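Local coordinates for hemolysin-related protein (Vibrio cholerae serotype O1, PDB 6MLT) that is a secreted, metal-binding protein of the Vibrio cholerae biofilm matrix and probably helps the biofilm adhere by binding carbohydrate, at residues 226-229 against 235-238; 187-190 against 196-199; 298-303 against 397-402; 347-352 against 405-410; 122-127 against 133-138. One frame throughout, in Å; residues are numbered along the deposited sequence.

Contact 1: 226-229 against 235-238; sequences VANL and PELV. With NA (sodium ion), chain G.
Glu236 reaches its carboxylate across to the loop that follows strand 224-227 and meets the amide of Asn228 there. The two planes stand 39° apart. Glu236 OE1 and Asn228 OD1 lie 3.2 Å apart, drawn together by the sodium ion that both bind. The ion takes Asn228 OD1 at 2.4 Å and both oxygens of Glu236. A bend at chi2 (82°) turns the Glu236 carboxylate toward the ion and Leu229 N. Leu229 N then donates to Glu236 OE1 at 2.8 Å, in a nearly straight bond of 175°, so this oxygen is gripped by metal and amide at once. Behind the site, Ala227 and Glu236 form an antiparallel hydrogen-bonded pair. Val226 CG2 rests on Pro235 CB at 3.7 Å, and Leu229 CD1 meets Val238 CG2 at 3.9 Å, the latter two side chains crossing at about a right angle. Asp230, Asp232 and the carbonyl of Lys234 complete the metal shell. The contact is buried, and the sodium ion probably offsets the negative charge gathered in this short loop while tying the two strand ends together.

Contact 2: 187-190 against 196-199; sequences AFDS and REVF. With NA (sodium ion), chain F.
Glu197 has CG anti to its carbonyl carbon (chi1 -71°) and turns sharply at chi2 (65°), which lays its carboxylate against the loop after strand 185-188. Asp189 holds CG opposite its backbone N and brings OD1 to the same sodium ion, while its OD2 accepts a hydrogen bond from Gly194 N. The metal binds Asp189 OD1 at 2.3 Å and both carboxylate oxygens of Glu197. The two carboxylate planes are turned 68° apart. Glu197 OE1 also accepts two hydrogen bonds from Ser190. The backbone N comes nearly in line with the C-O bond, whereas Ser190 OG approaches from above the carboxylate plane at 2.7 Å. Metal and donors together fix the rotation of the carboxylate.

Arg196 bends at chi3 and runs its side chain past the backbone of Phe188 toward Ala187. Its NH2 donates to Ala187 O at 2.9 Å. That oxygen lies in the guanidinium plane, but the nitrogen sits well above the carbonyl plane. NH1 forms a salt bridge with Asp582, while NE is buried without a hydrogen-bond partner. Phe188 and Glu197 make the antiparallel hydrogen-bonded pair of the hairpin. On their side of the sheet, Phe199 CB meets the edge of the Phe188 ring at CE1, 4.2 Å away.

Asn191, Asp193 and the carbonyl of Gln195 complete the ion's shell. The spacing of these ligands along a short loop between two antiparallel strands is consistent with the EF-hand-like metal loops of FG-GAP-type beta-propellers.

Contact 3: 298-303 against 397-402; sequences AVYGYT and VRYDIP
Val397 starts the contact by setting its CG1 methyl against the Tyr300 ring, 3.7 Å from CE1. CG1 stands opposite the backbone N (chi1 176°), and from there it reaches the tyrosine. The two side chains cross at about a right angle, and the methyl comes to the ring obliquely.

Arg398 turns its side chain away, and its guanidinium forms a salt bridge with Asp356. Its carbonyl takes part instead. One water donates to Arg398 O at 3.2 Å and also hydrogen-bonds Tyr300 OH at 2.6 Å. This water is the polar link between the segments, for no direct hydrogen bond crosses. The strands belong to different sheets of the beta-prism lectin domain. Strand 295-301 is paired with strand 428-435, and strand 394-400 with strand 352-359. Tyr300 therefore spans from one sheet to the next, near the edges of both, and Tyr300 CA is 8.1 Å from Val397 CA.

Tyr399 comes next and again points toward Tyr300. Its CB lies 3.6 Å from Tyr300 OH, and CD1 of its ring is 3.8 Å from the same oxygen. The tyrosine side chains cross nearly perpendicularly, and the hydroxyl sits obliquely to the Tyr399 ring. Ala298 O lies over one face of the Tyr300 ring, offset toward the rim. Tyr359 and Phe431 also pack on Tyr300. Further along, Ile401 turns to Val433 and Leu407.

Contact 4: 347-352 against 405-410; sequences IDTSKV and SQLLGM
Leu407 pushes its CD2 methyl between Thr349 and Val352, where the three sheets of the beta-prism lectin domain meet. CD2 lies 3.9 Å from Thr349 CG2 and 4.0 Å from Val352 CG1. The leucine puts CG opposite its backbone N (chi1 177°), which carries CD2 up against both side chains. Its side chain crosses that of Thr349 at about a right angle and that of Val352 more obliquely. Thr349 CB also comes close to the carbonyl oxygen of Leu407. Beside this apolar patch, the extended Gln406 side chain lays its amide alongside Ser350, with OE1 3.7 Å from Ser350 CB.

No hydrogen bond passes directly between the segments. Two waters do the work instead. One donates to Thr349 O and to Val352 O and accepts from Leu407 N, so it satisfies three backbone groups. The other donates to Leu407 O at 2.6 Å and hydrogen-bonds Thr349 OG1.

Further out, the turn 348-352 is held by its own bonds. Lys351 N donates to Asp348 O, and Val352 N donates to Thr349 O. Phe375 and Leu377 pack on Val352, while Phe431 backs Leu407. On the other strand, Leu408 and Gly409 form a classic beta bulge opposite Leu432. Within the turn, Ser350 OG donates a hydrogen bond to Asp348 OD1 at 2.7 Å, on the syn side and 26° out of the carboxylate plane.

Contact 5: 122-127 against 133-138; sequences YINILD and KKQLLK
Tyr122 packs against Gln135 and Leu137 at the open end of a beta hairpin, strands 122-126 and 132-137, within the FG-GAP-like repeat region. The Tyr122 and Gln135 side chains cross at about a right angle, yet ring and amide planes are only 30° apart. Tyr122 CD1 lies 3.8 Å from Gln135 CB. Leu137 approaches obliquely. Its CD1 methyl makes an off-centre CH-pi contact, 4.2 Å from the Tyr122 ring centroid.

On the same face, Asn124 and Gln135 lie side by side and point the same way. Gln135 NE2 donates to Asn124 OD1 at 2.9 Å in an almost straight bond, which holds the two amides nearly in one plane, 26° apart.

The opposite face is mostly apolar. Ile125 runs alongside the inner part of Lys134, and its CD1 crosses over to Leu136 CD1 at 4.1 Å. Ile123 CG1 packs obliquely on Lys138 CG at 3.7 Å. Tyr169 and Ile162 of the neighbouring sheet cover this side.

Lys133 NZ forms a salt bridge with Asp106 and a hydrogen bond with Glu112, both ligands of a sodium ion. Lys134 NZ bonds Tyr171 O and makes a cation-pi contact with its ring, while Lys138 NZ bonds Thr116. Near the turn, Lys133 and Lys134 together face Ile125 in a classic beta bulge, and Ile125 O accepts from Lys133 N at 2.8 Å and from Lys134 N at 3.1 Å.

Contacts 1 and 2 are equivalent hairpins of successive sheets. Each ties its strand ends through a sodium ion, and they touch: Leu237 CD2 of contact 1 packs on Phe199 CD1 of contact 2. Contact 1 is wholly buried, while contact 2 is only partly so. Contact 5 is also a hairpin, about 24 Å from contact 2 between centres, but it has no metal between its strands and adds an amide-amide bond to its backbone ladder, with one face at the surface. Contacts 3 and 4 lie in the beta-prism lectin domain and join separate sheets through apolar side chains and water. Contact 4 is the more buried. They meet where Ile401 packs on Val352 and Leu407.

Contact 1: 226-229 against 235-238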
# COMPACT_ATOMS: atom_id res chain seq x y z
N VAL A 226 0.36 4.69 -4.69
CA VAL A 226 1.43 5.24 -3.87
C VAL A 226 2.16 4.07 -3.23
O VAL A 226 1.53 3.08 -2.83
CB VAL A 226 0.91 6.24 -2.82
CG1 VAL A 226 -0.08 5.59 -1.88
CG2 VAL A 226 2.06 6.87 -2.06
N ALA A 227 3.48 4.17 -3.16
CA ALA A 227 4.30 3.10 -2.62
C ALA A 227 5.70 3.64 -2.39
O ALA A 227 6.06 4.72 -2.88
CB ALA A 227 4.35 1.89 -3.56
N ASN A 228 6.49 2.88 -1.65
CA ASN A 228 7.90 3.17 -1.46
C ASN A 228 8.70 2.31 -2.43
O ASN A 228 8.69 1.08 -2.32
CB ASN A 228 8.33 2.93 -0.02
CG ASN A 228 9.70 3.52 0.27
OD1 ASN A 228 10.26 4.26 -0.54
ND2 ASN A 228 10.25 3.19 1.44
N LEU A 229 9.38 2.95 -3.37
CA LEU A 229 10.10 2.25 -4.43
C LEU A 229 11.58 2.60 -4.46
O LEU A 229 12.24 2.37 -5.47
CB LEU A 229 9.46 2.56 -5.78
CG LEU A 229 8.00 2.11 -5.92
CD1 LEU A 229 7.38 2.71 -7.17
CD2 LEU A 229 7.90 0.59 -5.95
N PRO A 235 7.12 8.97 -0.03
CA PRO A 235 6.26 8.24 -0.97
C PRO A 235 6.65 8.51 -2.41
O PRO A 235 7.10 9.60 -2.77
CB PRO A 235 4.86 8.79 -0.67
CG PRO A 235 5.11 10.19 -0.21
CD PRO A 235 6.43 10.15 0.54
N GLU A 236 6.48 7.48 -3.23
CA GLU A 236 6.53 7.59 -4.67
C GLU A 236 5.14 7.32 -5.23
O GLU A 236 4.31 6.67 -4.60
CB GLU A 236 7.55 6.62 -5.28
CG GLU A 236 9.00 7.10 -5.21
CD GLU A 236 9.66 6.85 -3.86
OE1 GLU A 236 9.58 5.71 -3.35
OE2 GLU A 236 10.27 7.80 -3.31
N LEU A 237 4.90 7.85 -6.43
CA LEU A 237 3.59 7.82 -7.07
C LEU A 237 3.73 7.14 -8.42
O LEU A 237 4.58 7.53 -9.23
CB LEU A 237 3.07 9.25 -7.22
CG LEU A 237 1.61 9.50 -7.56
CD1 LEU A 237 0.68 8.98 -6.48
CD2 LEU A 237 1.41 11.01 -7.76
N VAL A 238 2.92 6.11 -8.66
CA VAL A 238 2.88 5.42 -9.95
C VAL A 238 1.63 5.88 -10.69
O VAL A 238 0.53 5.85 -10.13
CB VAL A 238 2.86 3.89 -9.76
CG1 VAL A 238 3.00 3.20 -11.11
CG2 VAL A 238 3.96 3.45 -8.82
NA NA G . 10.75 6.53 -1.11

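Contact 2: 187-190 against 196-199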
# COMPACT_ATOMS: atom_id res chain seq x y z
N ALA A 187 -5.58 10.33 -2.17
CA ALA A 187 -5.02 11.24 -1.18
C ALA A 187 -3.85 10.58 -0.46
O ALA A 187 -3.90 9.40 -0.13
CB ALA A 187 -6.08 11.65 -0.15
N PHE A 188 -2.80 11.37 -0.22
CA PHE A 188 -1.67 10.90 0.57
C PHE A 188 -0.88 12.12 1.02
O PHE A 188 -0.94 13.18 0.39
CB PHE A 188 -0.78 9.94 -0.23
CG PHE A 188 -0.01 10.59 -1.35
CD1 PHE A 188 -0.65 10.95 -2.52
CD2 PHE A 188 1.35 10.81 -1.23
CE1 PHE A 188 0.06 11.54 -3.56
CE2 PHE A 188 2.07 11.39 -2.26
CZ PHE A 188 1.43 11.76 -3.43
N ASP A 189 -0.16 11.96 2.14
CA ASP A 189 0.71 13.01 2.66
C ASP A 189 1.99 13.02 1.84
O ASP A 189 2.88 12.20 2.04
CB ASP A 189 1.00 12.78 4.14
CG ASP A 189 1.72 13.95 4.79
OD1 ASP A 189 2.12 14.90 4.08
OD2 ASP A 189 1.90 13.92 6.03
N SER A 190 2.08 13.95 0.89
CA SER A 190 3.20 14.00 -0.03
C SER A 190 4.45 14.62 0.57
O SER A 190 5.55 14.37 0.07
CB SER A 190 2.81 14.81 -1.27
OG SER A 190 2.69 16.18 -0.93
N ARG A 196 -3.03 15.44 4.10
CA ARG A 196 -3.00 14.64 2.89
C ARG A 196 -3.36 15.52 1.70
O ARG A 196 -4.36 16.24 1.72
CB ARG A 196 -3.93 13.44 3.01
CG ARG A 196 -3.40 12.46 4.07
CD ARG A 196 -4.37 11.38 4.38
NE ARG A 196 -4.54 10.49 3.25
CZ ARG A 196 -5.19 9.33 3.32
NH1 ARG A 196 -5.72 8.93 4.47
NH2 ARG A 196 -5.30 8.57 2.24
N GLU A 197 -2.50 15.50 0.69
CA GLU A 197 -2.77 16.17 -0.57
C GLU A 197 -3.62 15.27 -1.46
O GLU A 197 -3.77 14.07 -1.21
CB GLU A 197 -1.45 16.53 -1.27
CG GLU A 197 -0.65 17.66 -0.61
CD GLU A 197 -0.12 17.31 0.78
OE1 GLU A 197 0.70 16.37 0.91
OE2 GLU A 197 -0.54 17.98 1.76
N VAL A 198 -4.20 15.87 -2.50
CA VAL A 198 -5.09 15.17 -3.42
C VAL A 198 -4.42 15.14 -4.79
O VAL A 198 -4.06 16.19 -5.34
CB VAL A 198 -6.47 15.85 -3.50
CG1 VAL A 198 -7.36 15.15 -4.51
CG2 VAL A 198 -7.14 15.86 -2.14
N PHE A 199 -4.27 13.95 -5.35
CA PHE A 199 -3.69 13.77 -6.67
C PHE A 199 -4.78 13.32 -7.63
O PHE A 199 -5.40 12.27 -7.42
CB PHE A 199 -2.55 12.75 -6.66
CG PHE A 199 -1.90 12.59 -8.00
CD1 PHE A 199 -1.00 13.53 -8.46
CD2 PHE A 199 -2.22 11.51 -8.81
CE1 PHE A 199 -0.41 13.39 -9.70
CE2 PHE A 199 -1.62 11.36 -10.05
CZ PHE A 199 -0.72 12.30 -10.49
NA NA F . 1.00 16.82 3.41

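Contact 3: 298-303 against 397-402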
# COMPACT_ATOMS: atom_id res chain seq x y z
N ALA A 298 35.67 -7.97 16.92
CA ALA A 298 36.09 -8.44 18.23
C ALA A 298 35.50 -7.53 19.31
O ALA A 298 34.92 -6.47 19.03
CB ALA A 298 37.61 -8.46 18.33
N VAL A 299 35.63 -7.95 20.56
CA VAL A 299 35.24 -7.14 21.71
C VAL A 299 36.41 -6.25 22.09
O VAL A 299 37.53 -6.74 22.28
CB VAL A 299 34.82 -8.03 22.90
CG1 VAL A 299 34.44 -7.17 24.10
CG2 VAL A 299 33.65 -8.93 22.50
N TYR A 300 36.15 -4.96 22.22
CA TYR A 300 37.17 -3.98 22.58
C TYR A 300 36.85 -3.40 23.95
O TYR A 300 35.80 -2.77 24.13
CB TYR A 300 37.26 -2.87 21.53
CG TYR A 300 37.36 -3.40 20.12
CD1 TYR A 300 38.51 -4.06 19.69
CD2 TYR A 300 36.31 -3.26 19.23
CE1 TYR A 300 38.60 -4.56 18.40
CE2 TYR A 300 36.39 -3.76 17.94
CZ TYR A 300 37.54 -4.40 17.54
OH TYR A 300 37.64 -4.90 16.26
N GLY A 301 37.74 -3.61 24.92
CA GLY A 301 37.57 -3.04 26.25
C GLY A 301 37.53 -4.11 27.33
O GLY A 301 38.19 -5.15 27.22
N TYR A 302 36.74 -3.84 28.36
CA TYR A 302 36.79 -4.58 29.62
C TYR A 302 35.39 -5.04 29.99
O TYR A 302 34.51 -4.22 30.26
CB TYR A 302 37.40 -3.69 30.71
CG TYR A 302 38.71 -3.08 30.27
CD1 TYR A 302 38.74 -1.90 29.54
CD2 TYR A 302 39.91 -3.71 30.55
CE1 TYR A 302 39.93 -1.35 29.12
CE2 TYR A 302 41.11 -3.18 30.13
CZ TYR A 302 41.12 -2.00 29.41
OH TYR A 302 42.31 -1.47 29.00
N THR A 303 35.18 -6.36 29.99
CA THR A 303 33.86 -6.95 30.17
C THR A 303 33.59 -7.41 31.60
O THR A 303 32.47 -7.84 31.89
CB THR A 303 33.68 -8.15 29.23
OG1 THR A 303 34.73 -9.09 29.47
CG2 THR A 303 33.72 -7.71 27.77
N VAL A 397 42.56 0.56 18.46
CA VAL A 397 42.35 -0.48 17.47
C VAL A 397 41.33 0.02 16.45
O VAL A 397 40.43 0.79 16.78
CB VAL A 397 41.87 -1.81 18.11
CG1 VAL A 397 41.56 -2.86 17.03
CG2 VAL A 397 42.91 -2.34 19.07
N ARG A 398 41.48 -0.44 15.21
CA ARG A 398 40.53 -0.10 14.16
C ARG A 398 39.73 -1.33 13.74
O ARG A 398 40.29 -2.42 13.58
CB ARG A 398 41.23 0.47 12.92
CG ARG A 398 40.24 0.62 11.75
CD ARG A 398 40.77 1.44 10.62
NE ARG A 398 40.84 2.86 10.95
CZ ARG A 398 40.88 3.83 10.04
NH1 ARG A 398 40.84 3.53 8.75
NH2 ARG A 398 40.95 5.09 10.43
N TYR A 399 38.43 -1.13 13.57
CA TYR A 399 37.57 -2.11 12.93
C TYR A 399 37.05 -1.51 11.63
O TYR A 399 36.46 -0.42 11.64
CB TYR A 399 36.40 -2.51 13.84
CG TYR A 399 35.45 -3.47 13.16
CD1 TYR A 399 35.84 -4.77 12.86
CD2 TYR A 399 34.17 -3.08 12.81
CE1 TYR A 399 34.98 -5.66 12.23
CE2 TYR A 399 33.30 -3.96 12.18
CZ TYR A 399 33.71 -5.25 11.90
OH TYR A 399 32.86 -6.13 11.27
N ASP A 400 37.30 -2.19 10.52
CA ASP A 400 36.78 -1.79 9.22
C ASP A 400 35.45 -2.49 8.98
O ASP A 400 35.34 -3.71 9.16
CB ASP A 400 37.77 -2.13 8.11
CG ASP A 400 39.05 -1.31 8.18
OD1 ASP A 400 38.95 -0.07 8.26
OD2 ASP A 400 40.14 -1.92 8.17
N ILE A 401 34.45 -1.72 8.57
CA ILE A 401 33.18 -2.30 8.13
C ILE A 401 33.48 -3.06 6.84
O ILE A 401 34.02 -2.46 5.90
CB ILE A 401 32.10 -1.23 7.92
CG1 ILE A 401 31.96 -0.36 9.17
CG2 ILE A 401 30.76 -1.88 7.57
CD1 ILE A 401 31.62 -1.13 10.44
N PRO A 402 33.15 -4.35 6.74
CA PRO A 402 33.46 -5.08 5.51
C PRO A 402 32.81 -4.45 4.29
O PRO A 402 31.70 -3.91 4.36
CB PRO A 402 32.90 -6.48 5.78
CG PRO A 402 32.85 -6.59 7.25
CD PRO A 402 32.53 -5.21 7.75
O HOH W 1 40.03 -5.16 15.15

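Contact 4: 347-352 against 405-410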
# COMPACT_ATOMS: atom_id res chain seq x y z
N ILE A 347 25.09 9.24 15.51
CA ILE A 347 25.92 8.70 14.44
C ILE A 347 24.99 8.13 13.39
O ILE A 347 24.10 7.33 13.71
CB ILE A 347 26.88 7.61 14.95
CG1 ILE A 347 27.62 8.08 16.21
CG2 ILE A 347 27.85 7.23 13.85
CD1 ILE A 347 28.54 9.27 15.99
N ASP A 348 25.19 8.52 12.13
CA ASP A 348 24.49 7.92 11.00
C ASP A 348 25.22 6.63 10.64
O ASP A 348 26.24 6.65 9.94
CB ASP A 348 24.44 8.88 9.82
CG ASP A 348 23.69 8.33 8.63
OD1 ASP A 348 23.40 7.11 8.61
OD2 ASP A 348 23.37 9.12 7.72
N THR A 349 24.72 5.50 11.13
CA THR A 349 25.42 4.23 10.98
C THR A 349 25.53 3.78 9.53
O THR A 349 26.45 3.02 9.20
CB THR A 349 24.73 3.15 11.81
OG1 THR A 349 23.34 3.09 11.46
CG2 THR A 349 24.86 3.46 13.30
N SER A 350 24.62 4.22 8.66
CA SER A 350 24.68 3.82 7.26
C SER A 350 25.86 4.45 6.53
O SER A 350 26.19 4.00 5.42
CB SER A 350 23.37 4.18 6.54
OG SER A 350 23.22 5.58 6.37
N LYS A 351 26.51 5.46 7.11
CA LYS A 351 27.66 6.11 6.50
C LYS A 351 28.99 5.64 7.08
O LYS A 351 30.04 5.98 6.52
CB LYS A 351 27.56 7.63 6.66
N VAL A 352 28.98 4.87 8.17
CA VAL A 352 30.22 4.48 8.84
C VAL A 352 30.95 3.43 8.01
O VAL A 352 30.37 2.41 7.60
CB VAL A 352 29.92 3.95 10.25
CG1 VAL A 352 31.19 3.41 10.90
CG2 VAL A 352 29.31 5.06 11.10
N SER A 405 28.95 -4.38 3.36
CA SER A 405 28.20 -4.46 4.60
C SER A 405 28.06 -3.07 5.19
O SER A 405 28.73 -2.12 4.78
CB SER A 405 28.89 -5.40 5.60
OG SER A 405 28.85 -6.73 5.13
N GLN A 406 27.15 -2.95 6.16
CA GLN A 406 26.91 -1.72 6.89
C GLN A 406 26.94 -1.99 8.39
O GLN A 406 26.62 -3.10 8.84
CB GLN A 406 25.55 -1.09 6.55
CG GLN A 406 25.53 -0.26 5.28
CD GLN A 406 24.22 0.50 5.10
OE1 GLN A 406 23.36 0.50 5.98
NE2 GLN A 406 24.08 1.16 3.96
N LEU A 407 27.32 -0.97 9.16
CA LEU A 407 27.19 -1.01 10.61
C LEU A 407 25.72 -0.99 10.98
O LEU A 407 24.99 -0.07 10.60
CB LEU A 407 27.91 0.18 11.24
CG LEU A 407 27.81 0.31 12.76
CD1 LEU A 407 28.53 -0.85 13.44
CD2 LEU A 407 28.37 1.66 13.21
N LEU A 408 25.28 -1.99 11.75
CA LEU A 408 23.87 -2.11 12.13
C LEU A 408 23.61 -1.96 13.62
O LEU A 408 22.45 -1.75 14.00
CB LEU A 408 23.33 -3.47 11.68
CG LEU A 408 23.38 -3.77 10.19
CD1 LEU A 408 22.82 -5.16 9.92
CD2 LEU A 408 22.62 -2.72 9.39
N GLY A 409 24.62 -2.08 14.46
CA GLY A 409 24.42 -1.93 15.89
C GLY A 409 25.70 -2.21 16.64
O GLY A 409 26.78 -2.34 16.05
N MET A 410 25.57 -2.32 17.96
CA MET A 410 26.71 -2.60 18.82
C MET A 410 26.25 -3.44 20.01
O MET A 410 25.12 -3.32 20.47
CB MET A 410 27.37 -1.32 19.35
CG MET A 410 27.88 -0.36 18.28
SD MET A 410 28.53 1.18 18.98
CE MET A 410 29.86 0.56 20.01
O HOH W 2 27.88 1.34 7.69
O HOH W 3 22.94 1.14 9.59

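Contact 5: 122-127 against 133-138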
# COMPACT_ATOMS: atom_id res chain seq x y z
N TYR A 122 -26.47 14.90 -7.96
CA TYR A 122 -26.04 14.62 -6.60
C TYR A 122 -25.08 13.45 -6.54
O TYR A 122 -25.19 12.49 -7.30
CB TYR A 122 -27.25 14.32 -5.69
CG TYR A 122 -28.07 15.55 -5.45
CD1 TYR A 122 -27.63 16.52 -4.56
CD2 TYR A 122 -29.24 15.78 -6.15
CE1 TYR A 122 -28.35 17.67 -4.36
CE2 TYR A 122 -29.97 16.93 -5.96
CZ TYR A 122 -29.51 17.88 -5.06
OH TYR A 122 -30.22 19.04 -4.86
N ILE A 123 -24.13 13.55 -5.61
CA ILE A 123 -23.53 12.35 -5.04
C ILE A 123 -24.55 11.72 -4.10
O ILE A 123 -25.02 12.36 -3.16
CB ILE A 123 -22.21 12.68 -4.33
CG1 ILE A 123 -21.15 13.08 -5.36
CG2 ILE A 123 -21.71 11.49 -3.51
CD1 ILE A 123 -19.95 13.76 -4.77
N ASN A 124 -24.91 10.47 -4.37
CA ASN A 124 -25.90 9.76 -3.58
C ASN A 124 -25.20 8.90 -2.54
O ASN A 124 -24.30 8.13 -2.87
CB ASN A 124 -26.78 8.89 -4.47
CG ASN A 124 -27.64 9.71 -5.38
OD1 ASN A 124 -28.29 10.66 -4.95
ND2 ASN A 124 -27.62 9.38 -6.67
N ILE A 125 -25.62 9.03 -1.28
CA ILE A 125 -25.06 8.23 -0.20
C ILE A 125 -26.19 7.37 0.36
O ILE A 125 -27.14 7.89 0.95
CB ILE A 125 -24.42 9.11 0.87
CG1 ILE A 125 -23.36 10.01 0.21
CG2 ILE A 125 -23.81 8.24 1.97
CD1 ILE A 125 -22.65 10.97 1.15
N LEU A 126 -26.09 6.06 0.15
CA LEU A 126 -27.10 5.11 0.59
C LEU A 126 -26.73 4.53 1.94
O LEU A 126 -25.55 4.41 2.29
CB LEU A 126 -27.25 3.97 -0.41
CG LEU A 126 -27.40 4.33 -1.89
CD1 LEU A 126 -27.59 3.07 -2.71
CD2 LEU A 126 -28.57 5.27 -2.10
N ASP A 127 -27.76 4.14 2.71
CA ASP A 127 -27.55 3.32 3.89
C ASP A 127 -27.37 1.86 3.47
O ASP A 127 -27.43 1.51 2.29
CB ASP A 127 -28.70 3.50 4.89
CG ASP A 127 -30.06 2.95 4.38
OD1 ASP A 127 -30.11 2.08 3.48
OD2 ASP A 127 -31.09 3.42 4.92
N LYS A 133 -29.70 8.17 2.00
CA LYS A 133 -29.47 8.73 3.33
C LYS A 133 -28.99 10.17 3.27
O LYS A 133 -29.51 11.02 4.00
CB LYS A 133 -28.44 7.85 4.08
CG LYS A 133 -28.06 8.35 5.46
CD LYS A 133 -27.25 7.30 6.19
CE LYS A 133 -26.66 7.82 7.48
NZ LYS A 133 -26.21 6.71 8.37
N LYS A 134 -28.01 10.46 2.42
CA LYS A 134 -27.56 11.83 2.20
C LYS A 134 -27.34 12.06 0.71
O LYS A 134 -27.11 11.12 -0.06
CB LYS A 134 -26.25 12.14 2.95
CG LYS A 134 -26.40 12.24 4.45
CD LYS A 134 -25.30 13.11 5.07
CE LYS A 134 -25.52 14.59 4.77
NZ LYS A 134 -24.56 15.46 5.48
N GLN A 135 -27.43 13.33 0.32
CA GLN A 135 -27.10 13.76 -1.02
C GLN A 135 -26.25 15.02 -0.93
O GLN A 135 -26.48 15.88 -0.08
CB GLN A 135 -28.37 14.03 -1.85
CG GLN A 135 -29.17 12.77 -2.13
CD GLN A 135 -30.40 13.03 -2.97
OE1 GLN A 135 -31.32 13.73 -2.54
NE2 GLN A 135 -30.44 12.48 -4.17
N LEU A 136 -25.24 15.10 -1.80
CA LEU A 136 -24.35 16.25 -1.89
C LEU A 136 -24.38 16.76 -3.32
O LEU A 136 -24.10 16.00 -4.26
CB LEU A 136 -22.92 15.88 -1.49
CG LEU A 136 -22.73 15.03 -0.23
CD1 LEU A 136 -21.26 14.65 -0.09
CD2 LEU A 136 -23.23 15.75 1.01
N LEU A 137 -24.72 18.03 -3.49
CA LEU A 137 -24.80 18.62 -4.82
C LEU A 137 -23.42 18.66 -5.46
O LEU A 137 -22.47 19.16 -4.87
CB LEU A 137 -25.39 20.02 -4.74
CG LEU A 137 -25.67 20.74 -6.06
CD1 LEU A 137 -26.80 20.06 -6.81
CD2 LEU A 137 -25.99 22.21 -5.81
N LYS A 138 -23.33 18.17 -6.69
CA LYS A 138 -22.04 18.04 -7.35
C LYS A 138 -21.59 19.37 -7.96
O LYS A 138 -22.38 20.26 -8.25
CB LYS A 138 -22.10 16.98 -8.45
CG LYS A 138 -22.25 15.56 -7.92
CD LYS A 138 -22.19 14.51 -9.02
CE LYS A 138 -23.38 14.62 -9.95
NZ LYS A 138 -23.39 13.51 -10.96